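Local coordinates for protein aminoglycoside 6-N-acetyltransferase type Ib11 (Salmonella typhimurium, PDB 2PRB) that probably transfers an acetyl group from acetyl-CoA to the 6'-amino group of aminoglycosides such as kanamycin B, conferring resistance to these antibiotics, at residues 103-108 and 140-145. The protein carries 2 engineered substitutions. Numbering follows the deposited sequence.
Sequences GIDQLL and QTDPSP. Engineered in segment 103-108: Gln106 (natural residue Leu), Leu107 (natural residue Ser). With COA (coenzyme A), chain B.
Gly103 and Gln140 form the last parallel bridge between two central strands of the GNAT fold, which then splay apart to admit coenzyme A, the V-shaped opening characteristic of this family. Their CA atoms lie 4.6 Å apart, and Gln140 O accepts the sole direct hydrogen bond between 103-108 and 140-145, from Ile104 N at 3.1 Å. The same oxygen takes a CA-H...O contact from Gly103. A chi1 of 67° lays CG of Gln140 3.5 Å from Gly103 CA, and the chain then runs on extended, its OE1 hydrogen-bonded to Tyr83 OH. One residue on, Thr141 presses CG2 against Ile104 O (3.2 Å); chi1 of -32° turns its OG1 toward Ile104 CG1, and this buried hydroxyl finds no polar partner in the model.

Beyond this point water replaces direct pairing. Asp105 OD1 and Asp142 OD1 stand 3.7 Å apart, their carboxylate planes turned by 56°, and three waters converge on Asp142 OD1: two reach the Asp105 carboxylate, one at each oxygen, and the third Ile104 O. Inside the split, the pantetheine takes the place of a neighbouring strand: Leu108 N donates to O9P of coenzyme A at 2.7 Å, N4P gives a weak bond to Gln106 O, and the thiol sulfur S1P lies 3.8 Å from Pro143 CA. Gln106 and Leu107 are engineered residues.

Helix 118-131, the crossover of this beta-alpha-beta unit, packs on Ile104, while Tyr154 of helix 148-156 touches Ile104 and Thr141; strands 75-84 and 170-178 flank the pair.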
loop_
_atom_site.group_PDB
_atom_site.type_symbol
_atom_site.label_atom_id
_atom_site.label_comp_id
_atom_site.label_asym_id
_atom_site.label_seq_id
_atom_site.Cartn_x
_atom_site.Cartn_y
_atom_site.Cartn_z
ATOM N N GLY A 103 -5.330 5.666 1.987
ATOM C CA GLY A 103 -5.310 4.342 1.376
ATOM C C GLY A 103 -3.899 3.794 1.355
ATOM O O GLY A 103 -2.930 4.556 1.417
ATOM N N ILE A 104 -3.774 2.471 1.277
ATOM C CA ILE A 104 -2.452 1.842 1.216
ATOM C C ILE A 104 -2.356 0.786 0.122
ATOM O O ILE A 104 -3.361 0.202 -0.289
ATOM C CB ILE A 104 -2.004 1.221 2.577
ATOM C CG1 ILE A 104 -2.976 0.123 3.036
ATOM C CG2 ILE A 104 -1.819 2.309 3.642
ATOM C CD1 ILE A 104 -2.440 -0.754 4.164
ATOM N N ASP A 105 -1.127 0.569 -0.342
ATOM C CA ASP A 105 -0.779 -0.510 -1.256
ATOM C C ASP A 105 0.617 -0.979 -0.881
ATOM O O ASP A 105 1.421 -0.190 -0.382
ATOM C CB ASP A 105 -0.788 -0.019 -2.704
ATOM C CG ASP A 105 -2.187 0.170 -3.251
ATOM O OD1 ASP A 105 -2.918 -0.834 -3.396
ATOM O OD2 ASP A 105 -2.552 1.323 -3.555
ATOM N N GLN A 106 0.913 -2.258 -1.106
ATOM C CA GLN A 106 2.231 -2.786 -0.745
ATOM C C GLN A 106 2.575 -4.088 -1.453
ATOM O O GLN A 106 1.697 -4.782 -1.968
ATOM C CB GLN A 106 2.375 -2.945 0.782
ATOM C CG GLN A 106 1.596 -4.106 1.407
ATOM C CD GLN A 106 0.099 -3.986 1.222
ATOM O OE1 GLN A 106 -0.540 -4.891 0.681
ATOM N NE2 GLN A 106 -0.468 -2.862 1.650
ATOM N N LEU A 107 3.867 -4.404 -1.463
ATOM C CA LEU A 107 4.377 -5.627 -2.068
ATOM C C LEU A 107 5.612 -6.107 -1.310
ATOM O O LEU A 107 6.356 -5.300 -0.750
ATOM C CB LEU A 107 4.717 -5.388 -3.548
ATOM C CG LEU A 107 5.838 -4.401 -3.913
ATOM C CD1 LEU A 107 7.208 -5.090 -3.955
ATOM C CD2 LEU A 107 5.540 -3.737 -5.247
ATOM N N LEU A 108 5.818 -7.418 -1.292
ATOM C CA LEU A 108 7.066 -7.986 -0.786
ATOM C C LEU A 108 7.967 -8.333 -1.964
ATOM O O LEU A 108 7.521 -8.946 -2.932
ATOM C CB LEU A 108 6.800 -9.220 0.084
ATOM C CG LEU A 108 6.089 -9.015 1.429
ATOM C CD1 LEU A 108 5.713 -10.355 2.055
ATOM C CD2 LEU A 108 6.938 -8.194 2.395
ATOM N N GLN A 140 -7.971 2.738 4.274
ATOM C CA GLN A 140 -8.649 1.873 3.307
ATOM C C GLN A 140 -7.644 1.072 2.490
ATOM O O GLN A 140 -6.483 1.474 2.334
ATOM C CB GLN A 140 -9.530 2.697 2.361
ATOM C CG GLN A 140 -8.741 3.620 1.432
ATOM C CD GLN A 140 -9.595 4.356 0.419
ATOM O OE1 GLN A 140 -9.203 4.517 -0.743
ATOM N NE2 GLN A 140 -10.751 4.822 0.850
ATOM N N THR A 141 -8.090 -0.073 1.984
ATOM C CA THR A 141 -7.356 -0.776 0.937
ATOM C C THR A 141 -8.331 -1.277 -0.126
ATOM O O THR A 141 -9.528 -1.399 0.137
ATOM C CB THR A 141 -6.500 -1.946 1.459
ATOM O OG1 THR A 141 -6.013 -1.665 2.780
ATOM C CG2 THR A 141 -5.326 -2.123 0.537
ATOM N N ASP A 142 -7.813 -1.558 -1.322
ATOM C CA ASP A 142 -8.652 -1.985 -2.446
ATOM C C ASP A 142 -8.049 -3.151 -3.248
ATOM O O ASP A 142 -7.759 -3.000 -4.441
ATOM C CB ASP A 142 -8.975 -0.794 -3.363
ATOM C CG ASP A 142 -7.746 -0.240 -4.083
ATOM O OD1 ASP A 142 -6.625 -0.301 -3.533
ATOM O OD2 ASP A 142 -7.907 0.263 -5.215
ATOM N N PRO A 143 -7.865 -4.320 -2.601
ATOM C CA PRO A 143 -7.369 -5.469 -3.359
ATOM C C PRO A 143 -8.425 -5.937 -4.355
ATOM O O PRO A 143 -9.621 -5.746 -4.117
ATOM C CB PRO A 143 -7.146 -6.533 -2.280
ATOM C CG PRO A 143 -8.093 -6.157 -1.181
ATOM C CD PRO A 143 -8.104 -4.659 -1.184
ATOM N N SER A 144 -7.988 -6.520 -5.470
ATOM C CA SER A 144 -8.925 -7.072 -6.445
ATOM C C SER A 144 -9.593 -8.311 -5.840
ATOM O O SER A 144 -9.003 -8.966 -4.975
ATOM C CB SER A 144 -8.212 -7.423 -7.754
ATOM O OG SER A 144 -7.411 -8.578 -7.605
ATOM N N PRO A 145 -10.827 -8.625 -6.280
ATOM C CA PRO A 145 -11.557 -9.789 -5.768
ATOM C C PRO A 145 -10.777 -11.098 -5.913
ATOM O O PRO A 145 -10.884 -11.971 -5.052
ATOM C CB PRO A 145 -12.823 -9.822 -6.633
ATOM C CG PRO A 145 -12.993 -8.432 -7.110
ATOM C CD PRO A 145 -11.616 -7.880 -7.278
HETATM N N1A COA B . -7.055 -17.943 -0.487
HETATM C C2A COA B . -7.288 -17.648 0.844
HETATM N N3A COA B . -6.223 -17.357 1.679
HETATM C C4A COA B . -4.949 -17.361 1.200
HETATM C C5A COA B . -4.696 -17.652 -0.137
HETATM C C6A COA B . -5.762 -17.947 -0.985
HETATM N N6A COA B . -5.562 -18.084 -2.293
HETATM N N7A COA B . -3.359 -17.581 -0.329
HETATM C C8A COA B . -2.766 -17.253 0.843
HETATM N N9A COA B . -3.740 -17.115 1.800
HETATM C C1B COA B . -3.592 -16.593 3.173
HETATM C C2B COA B . -2.583 -17.358 4.014
HETATM O O2B COA B . -3.156 -18.526 4.551
HETATM C C3B COA B . -2.224 -16.340 5.081
HETATM O O3B COA B . -3.137 -16.395 6.154
HETATM P P3B COA B . -2.923 -17.296 7.473
HETATM O O7A COA B . -1.848 -16.666 8.325
HETATM O O8A COA B . -2.516 -18.702 7.099
HETATM O O9A COA B . -4.225 -17.337 8.239
HETATM C C4B COA B . -2.433 -14.998 4.389
HETATM O O4B COA B . -3.154 -15.250 3.194
HETATM C C5B COA B . -1.123 -14.297 4.060
HETATM O O5B COA B . -0.628 -13.610 5.189
HETATM P P1A COA B . 0.882 -13.053 5.142
HETATM O O1A COA B . 1.856 -14.203 5.224
HETATM O O2A COA B . 1.139 -12.028 6.223
HETATM O O3A COA B . 0.914 -12.366 3.686
HETATM P P2A COA B . 2.271 -12.028 2.896
HETATM O O4A COA B . 3.445 -12.044 3.844
HETATM O O5A COA B . 2.474 -12.969 1.732
HETATM O O6A COA B . 2.000 -10.528 2.377
HETATM C CBP COA B . 1.222 -9.482 0.330
HETATM C CCP COA B . 0.845 -10.214 1.620
HETATM C CDP COA B . -0.069 -9.153 -0.419
HETATM C CEP COA B . 1.920 -8.173 0.708
HETATM C CAP COA B . 2.153 -10.371 -0.513
HETATM O OAP COA B . 1.632 -11.677 -0.678
HETATM C C9P COA B . 2.537 -9.772 -1.843
HETATM O O9P COA B . 3.571 -8.823 -1.900
HETATM N N8P COA B . 1.870 -10.181 -2.925
HETATM C C7P COA B . 2.244 -9.800 -4.280
HETATM C C6P COA B . 1.856 -8.363 -4.638
HETATM C C5P COA B . 0.448 -8.029 -4.190
HETATM O O5P COA B . -0.477 -8.847 -4.323
HETATM N N4P COA B . 0.270 -6.818 -3.659
HETATM C C3P COA B . -0.988 -6.419 -3.052
HETATM C C2P COA B . -1.995 -5.919 -4.081
HETATM S S1P COA B . -3.525 -5.336 -3.307
HETATM O O HOH W 1 -5.787 1.188 -1.490
HETATM O O HOH W 2 -4.846 -1.923 -4.692
HETATM O O HOH W 3 -5.174 1.746 -4.822
#